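Local coordinates for uncharacterized peroxidase-related protein (Silicibacter sp., PDB 2PFX) that is of unknown function but probably acts as a peroxidase-related oxidoreductase of the AhpD-like, carboxymuconolactone decarboxylase family, at residues E72-N84 against R122-R135. Sequence-based numbering, arbitrary orientation.
Sequences EREMIAVVVSSIN and RQRVMLDFAAKMTR
Glu-72 and Arg-122 open a helix pair in which a buried charge is paid for at one end and apolar packing fills the rest. Followed outward, the Glu-72 side chain changes company atom by atom. Its CB rests 4.0 Å from the selenium, SE, of the selenomethionine Met-126, and CG lies 3.4 Å from NE2 of Gln-123. Beyond CG the chain runs extended (chi2 165°), carrying the carboxylate into a salt bridge with the Arg-122 guanidinium, which grips it side-on. NE of Arg-122 donates to OE2 of Glu-72 at 3.0 Å, and NH2 donates to OE1. Both bonds are nearly straight and use the syn sides of the oxygens, reached from somewhat out of the carboxylate plane, while both oxygens lie in the plane of the guanidinium. NE2 of Gln-123 donates a hydrogen bond to OE2 from the anti side, so that OE2 accepts from two donors, while the backbone N of Ser-69 binds OE1. With an alanine here, the Arg-122 guanidinium is likely to lose its carboxylate mate and the Gln-123 amide to be set free to turn. Further along, CD2 of Leu-127 wedges between Met-75, Ile-76 and Val-79, lying 3.8 Å from CG2 of Val-79. The small Ala-130 receives CG2 of Ile-76. Near the far end, both methyls of Val-80 meet OG1 of Thr-134, a hydroxyl that donates back to Ala-130 O within its own helix and also pairs with Asn-169 of helix 155-178. CD1 of Ile-83 presses on Ala-131, 3.7 Å from its CA. The two segment axes run the same general way, inclined by 38°, and helix 155-178 touches Ile-76 and Ala-130 alike, a packing that belongs to the all-helical fold of the AhpD-like, carboxymuconolactone decarboxylase family.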
loop_
_atom_site.group_PDB
_atom_site.type_symbol
_atom_site.label_atom_id
_atom_site.label_comp_id
_atom_site.label_asym_id
_atom_site.label_seq_id
_atom_site.Cartn_x
_atom_site.Cartn_y
_atom_site.Cartn_z
ATOM N N GLU A 72 -10.209 18.640 21.304
ATOM C CA GLU A 72 -9.774 17.269 21.070
ATOM C C GLU A 72 -10.464 16.666 19.851
ATOM O O GLU A 72 -9.838 15.964 19.056
ATOM C CB GLU A 72 -10.007 16.459 22.347
ATOM C CG GLU A 72 -8.816 16.500 23.284
ATOM C CD GLU A 72 -9.062 16.032 24.700
ATOM O OE1 GLU A 72 -10.217 15.807 25.106
ATOM O OE2 GLU A 72 -8.060 15.881 25.444
ATOM N N ARG A 73 -11.755 16.964 19.721
ATOM C CA ARG A 73 -12.529 16.412 18.590
ATOM C C ARG A 73 -12.090 17.067 17.295
ATOM O O ARG A 73 -12.028 16.397 16.269
ATOM C CB ARG A 73 -14.010 16.563 18.907
ATOM C CG ARG A 73 -14.435 15.650 20.050
ATOM C CD ARG A 73 -15.888 15.859 20.407
ATOM N NE ARG A 73 -16.013 16.804 21.497
ATOM C CZ ARG A 73 -17.139 17.268 22.026
ATOM N NH1 ARG A 73 -18.321 16.898 21.571
ATOM N NH2 ARG A 73 -17.078 18.125 23.041
ATOM N N GLU A 74 -11.768 18.349 17.373
ATOM C CA GLU A 74 -11.230 19.026 16.184
ATOM C C GLU A 74 -9.861 18.466 15.812
ATOM O O GLU A 74 -9.534 18.395 14.626
ATOM C CB GLU A 74 -11.121 20.525 16.406
ATOM C CG GLU A 74 -12.415 21.295 16.321
ATOM C CD GLU A 74 -13.119 21.222 14.977
ATOM O OE1 GLU A 74 -12.549 20.664 14.019
ATOM O OE2 GLU A 74 -14.261 21.743 14.912
HETATM N N MSE A 75 -9.067 18.081 16.804
HETATM C CA MSE A 75 -7.761 17.486 16.529
HETATM C C MSE A 75 -7.911 16.166 15.790
HETATM O O MSE A 75 -7.175 15.821 14.873
HETATM C CB MSE A 75 -7.005 17.329 17.863
HETATM C CG MSE A 75 -6.563 18.668 18.436
HETATM SE SE MSE A 75 -5.886 18.400 20.244
HETATM C CE MSE A 75 -4.163 17.942 19.558
ATOM N N ILE A 76 -8.904 15.385 16.184
ATOM C CA ILE A 76 -9.170 14.118 15.545
ATOM C C ILE A 76 -9.533 14.394 14.094
ATOM O O ILE A 76 -9.047 13.763 13.165
ATOM C CB ILE A 76 -10.304 13.350 16.236
ATOM C CG1 ILE A 76 -9.920 12.722 17.576
ATOM C CG2 ILE A 76 -10.869 12.258 15.342
ATOM C CD1 ILE A 76 -11.119 12.240 18.394
ATOM N N ALA A 77 -10.395 15.402 13.948
ATOM C CA ALA A 77 -10.855 15.724 12.596
ATOM C C ALA A 77 -9.717 15.998 11.628
ATOM O O ALA A 77 -9.694 15.540 10.486
ATOM C CB ALA A 77 -11.771 16.937 12.670
ATOM N N VAL A 78 -8.771 16.799 12.094
ATOM C CA VAL A 78 -7.631 17.180 11.252
ATOM C C VAL A 78 -6.701 16.029 10.963
ATOM O O VAL A 78 -6.155 15.893 9.874
ATOM C CB VAL A 78 -6.834 18.324 11.909
ATOM C CG1 VAL A 78 -5.589 18.659 11.090
ATOM C CG2 VAL A 78 -7.727 19.536 12.040
ATOM N N VAL A 79 -6.469 15.168 11.948
ATOM C CA VAL A 79 -5.602 14.013 11.693
ATOM C C VAL A 79 -6.255 13.092 10.676
ATOM O O VAL A 79 -5.625 12.630 9.706
ATOM C CB VAL A 79 -5.289 13.310 13.020
ATOM C CG1 VAL A 79 -4.717 11.923 12.795
ATOM C CG2 VAL A 79 -4.348 14.188 13.834
ATOM N N VAL A 80 -7.533 12.795 10.822
ATOM C CA VAL A 80 -8.259 12.020 9.802
ATOM C C VAL A 80 -8.118 12.697 8.448
ATOM O O VAL A 80 -7.740 12.048 7.472
ATOM C CB VAL A 80 -9.738 11.818 10.174
ATOM C CG1 VAL A 80 -10.476 11.044 9.087
ATOM C CG2 VAL A 80 -9.851 11.077 11.503
ATOM N N SER A 81 -8.402 13.996 8.363
ATOM C CA SER A 81 -8.335 14.720 7.105
ATOM C C SER A 81 -6.970 14.732 6.457
ATOM O O SER A 81 -6.816 14.783 5.252
ATOM C CB SER A 81 -8.701 16.189 7.347
ATOM O OG SER A 81 -9.952 16.278 7.982
ATOM N N SER A 82 -5.938 14.753 7.313
ATOM C CA SER A 82 -4.581 14.753 6.792
ATOM C C SER A 82 -4.298 13.424 6.105
ATOM O O SER A 82 -3.710 13.352 5.023
ATOM C CB SER A 82 -3.587 15.009 7.932
ATOM O OG SER A 82 -2.253 15.011 7.458
ATOM N N ILE A 83 -4.715 12.328 6.742
ATOM C CA ILE A 83 -4.469 11.030 6.177
ATOM C C ILE A 83 -5.243 10.845 4.867
ATOM O O ILE A 83 -4.702 10.253 3.932
ATOM C CB ILE A 83 -4.831 9.894 7.151
ATOM C CG1 ILE A 83 -3.940 9.887 8.398
ATOM C CG2 ILE A 83 -4.812 8.550 6.443
ATOM C CD1 ILE A 83 -4.559 9.186 9.579
ATOM N N ASN A 84 -6.458 11.372 4.819
ATOM C CA ASN A 84 -7.236 11.297 3.588
ATOM C C ASN A 84 -6.966 12.430 2.603
ATOM O O ASN A 84 -7.523 12.403 1.487
ATOM C CB ASN A 84 -8.735 11.313 3.895
ATOM C CG ASN A 84 -9.165 10.039 4.598
ATOM O OD1 ASN A 84 -8.641 8.960 4.336
ATOM N ND2 ASN A 84 -10.118 10.190 5.479
ATOM N N ARG A 122 -2.183 10.980 26.488
ATOM C CA ARG A 122 -3.626 10.861 26.301
ATOM C C ARG A 122 -4.033 11.340 24.900
ATOM O O ARG A 122 -4.735 10.616 24.190
ATOM C CB ARG A 122 -4.369 11.658 27.362
ATOM C CG ARG A 122 -5.863 11.858 27.141
ATOM C CD ARG A 122 -6.362 13.121 27.831
ATOM N NE ARG A 122 -7.671 13.593 27.386
ATOM C CZ ARG A 122 -8.835 13.082 27.787
ATOM N NH1 ARG A 122 -8.850 12.068 28.646
ATOM N NH2 ARG A 122 -9.990 13.572 27.331
ATOM N N GLN A 123 -3.571 12.528 24.530
ATOM C CA GLN A 123 -3.988 13.042 23.227
ATOM C C GLN A 123 -3.291 12.267 22.133
ATOM O O GLN A 123 -3.880 12.029 21.090
ATOM C CB GLN A 123 -3.693 14.548 23.131
ATOM C CG GLN A 123 -4.631 15.322 24.032
ATOM C CD GLN A 123 -4.557 16.824 23.914
ATOM O OE1 GLN A 123 -3.546 17.382 23.499
ATOM N NE2 GLN A 123 -5.673 17.434 24.322
ATOM N N ARG A 124 -2.035 11.881 22.393
ATOM C CA ARG A 124 -1.355 11.165 21.307
ATOM C C ARG A 124 -2.005 9.831 21.049
ATOM O O ARG A 124 -2.172 9.435 19.888
ATOM C CB ARG A 124 0.125 10.995 21.667
ATOM C CG ARG A 124 0.872 10.180 20.641
ATOM C CD ARG A 124 0.727 10.697 19.187
ATOM N NE ARG A 124 1.568 9.764 18.387
ATOM C CZ ARG A 124 2.802 10.007 17.975
ATOM N NH1 ARG A 124 3.470 11.130 18.198
ATOM N NH2 ARG A 124 3.411 9.042 17.289
ATOM N N VAL A 125 -2.392 9.049 22.065
ATOM C CA VAL A 125 -2.975 7.739 21.747
ATOM C C VAL A 125 -4.367 7.888 21.145
ATOM O O VAL A 125 -4.798 7.074 20.328
ATOM C CB VAL A 125 -2.987 6.803 22.960
ATOM C CG1 VAL A 125 -1.533 6.649 23.445
ATOM C CG2 VAL A 125 -3.878 7.270 24.097
HETATM N N MSE A 126 -5.073 8.940 21.524
HETATM C CA MSE A 126 -6.343 9.285 20.903
HETATM C C MSE A 126 -6.174 9.440 19.392
HETATM O O MSE A 126 -6.909 8.859 18.584
HETATM C CB MSE A 126 -6.871 10.547 21.553
HETATM C CG MSE A 126 -8.207 11.023 20.998
HETATM SE SE MSE A 126 -8.665 12.755 21.674
HETATM C CE MSE A 126 -7.351 13.705 20.673
ATOM N N LEU A 127 -5.174 10.211 19.001
ATOM C CA LEU A 127 -4.893 10.389 17.577
ATOM C C LEU A 127 -4.340 9.156 16.878
ATOM O O LEU A 127 -4.641 8.913 15.707
ATOM C CB LEU A 127 -3.959 11.587 17.364
ATOM C CG LEU A 127 -4.506 12.925 17.862
ATOM C CD1 LEU A 127 -3.498 14.039 17.664
ATOM C CD2 LEU A 127 -5.829 13.294 17.183
ATOM N N ASP A 128 -3.526 8.352 17.542
ATOM C CA ASP A 128 -3.025 7.119 16.958
ATOM C C ASP A 128 -4.157 6.136 16.645
ATOM O O ASP A 128 -4.145 5.435 15.626
ATOM C CB ASP A 128 -2.057 6.463 17.933
ATOM C CG ASP A 128 -0.692 7.095 18.059
ATOM O OD1 ASP A 128 -0.319 7.947 17.224
ATOM O OD2 ASP A 128 -0.002 6.705 19.031
ATOM N N PHE A 129 -5.136 6.064 17.542
ATOM C CA PHE A 129 -6.320 5.228 17.349
ATOM C C PHE A 129 -7.151 5.709 16.151
ATOM O O PHE A 129 -7.590 4.934 15.306
ATOM C CB PHE A 129 -7.135 5.237 18.647
ATOM C CG PHE A 129 -8.258 4.204 18.727
ATOM C CD1 PHE A 129 -8.026 2.923 19.208
ATOM C CD2 PHE A 129 -9.551 4.511 18.332
ATOM C CE1 PHE A 129 -9.055 2.006 19.294
ATOM C CE2 PHE A 129 -10.579 3.597 18.390
ATOM C CZ PHE A 129 -10.316 2.323 18.849
ATOM N N ALA A 130 -7.368 7.011 16.087
ATOM C CA ALA A 130 -8.096 7.595 14.958
ATOM C C ALA A 130 -7.375 7.271 13.660
ATOM O O ALA A 130 -8.025 6.905 12.675
ATOM C CB ALA A 130 -8.267 9.092 15.149
ATOM N N ALA A 131 -6.060 7.392 13.669
ATOM C CA ALA A 131 -5.206 7.090 12.515
ATOM C C ALA A 131 -5.333 5.642 12.095
ATOM O O ALA A 131 -5.495 5.318 10.911
ATOM C CB ALA A 131 -3.736 7.412 12.787
ATOM N N LYS A 132 -5.269 4.749 13.074
ATOM C CA LYS A 132 -5.419 3.338 12.767
ATOM C C LYS A 132 -6.814 2.989 12.260
ATOM O O LYS A 132 -7.027 2.119 11.394
ATOM C CB LYS A 132 -5.066 2.510 14.004
ATOM C CG LYS A 132 -5.122 1.008 13.670
ATOM C CD LYS A 132 -4.696 0.149 14.852
ATOM C CE LYS A 132 -4.646 -1.313 14.412
ATOM N NZ LYS A 132 -3.795 -2.077 15.360
HETATM N N MSE A 133 -7.842 3.630 12.790
HETATM C CA MSE A 133 -9.192 3.477 12.287
HETATM C C MSE A 133 -9.304 3.971 10.848
HETATM O O MSE A 133 -10.018 3.430 10.019
HETATM C CB MSE A 133 -10.152 4.313 13.123
HETATM C CG MSE A 133 -10.610 3.681 14.422
HETATM SE SE MSE A 133 -11.852 4.734 15.377
HETATM C CE MSE A 133 -13.258 4.641 14.090
ATOM N N THR A 134 -8.551 5.030 10.574
ATOM C CA THR A 134 -8.629 5.660 9.261
ATOM C C THR A 134 -7.949 4.790 8.222
ATOM O O THR A 134 -8.481 4.560 7.122
ATOM C CB THR A 134 -8.058 7.082 9.337
ATOM O OG1 THR A 134 -8.912 7.865 10.190
ATOM C CG2 THR A 134 -8.078 7.756 7.963
ATOM N N ARG A 135 -6.787 4.236 8.567
ATOM C CA ARG A 135 -6.075 3.357 7.636
ATOM C C ARG A 135 -6.492 1.900 7.636
ATOM O O ARG A 135 -6.394 1.195 6.611
ATOM C CB ARG A 135 -4.581 3.442 7.983
ATOM C CG ARG A 135 -3.956 4.726 7.483
ATOM C CD ARG A 135 -3.162 5.456 8.538
ATOM N NE ARG A 135 -1.740 5.176 8.443
ATOM C CZ ARG A 135 -0.793 5.729 9.181
ATOM N NH1 ARG A 135 -1.062 6.636 10.121
ATOM N NH2 ARG A 135 0.456 5.330 8.928
HETATM O O HOH W 1 -8.971 6.432 4.929
#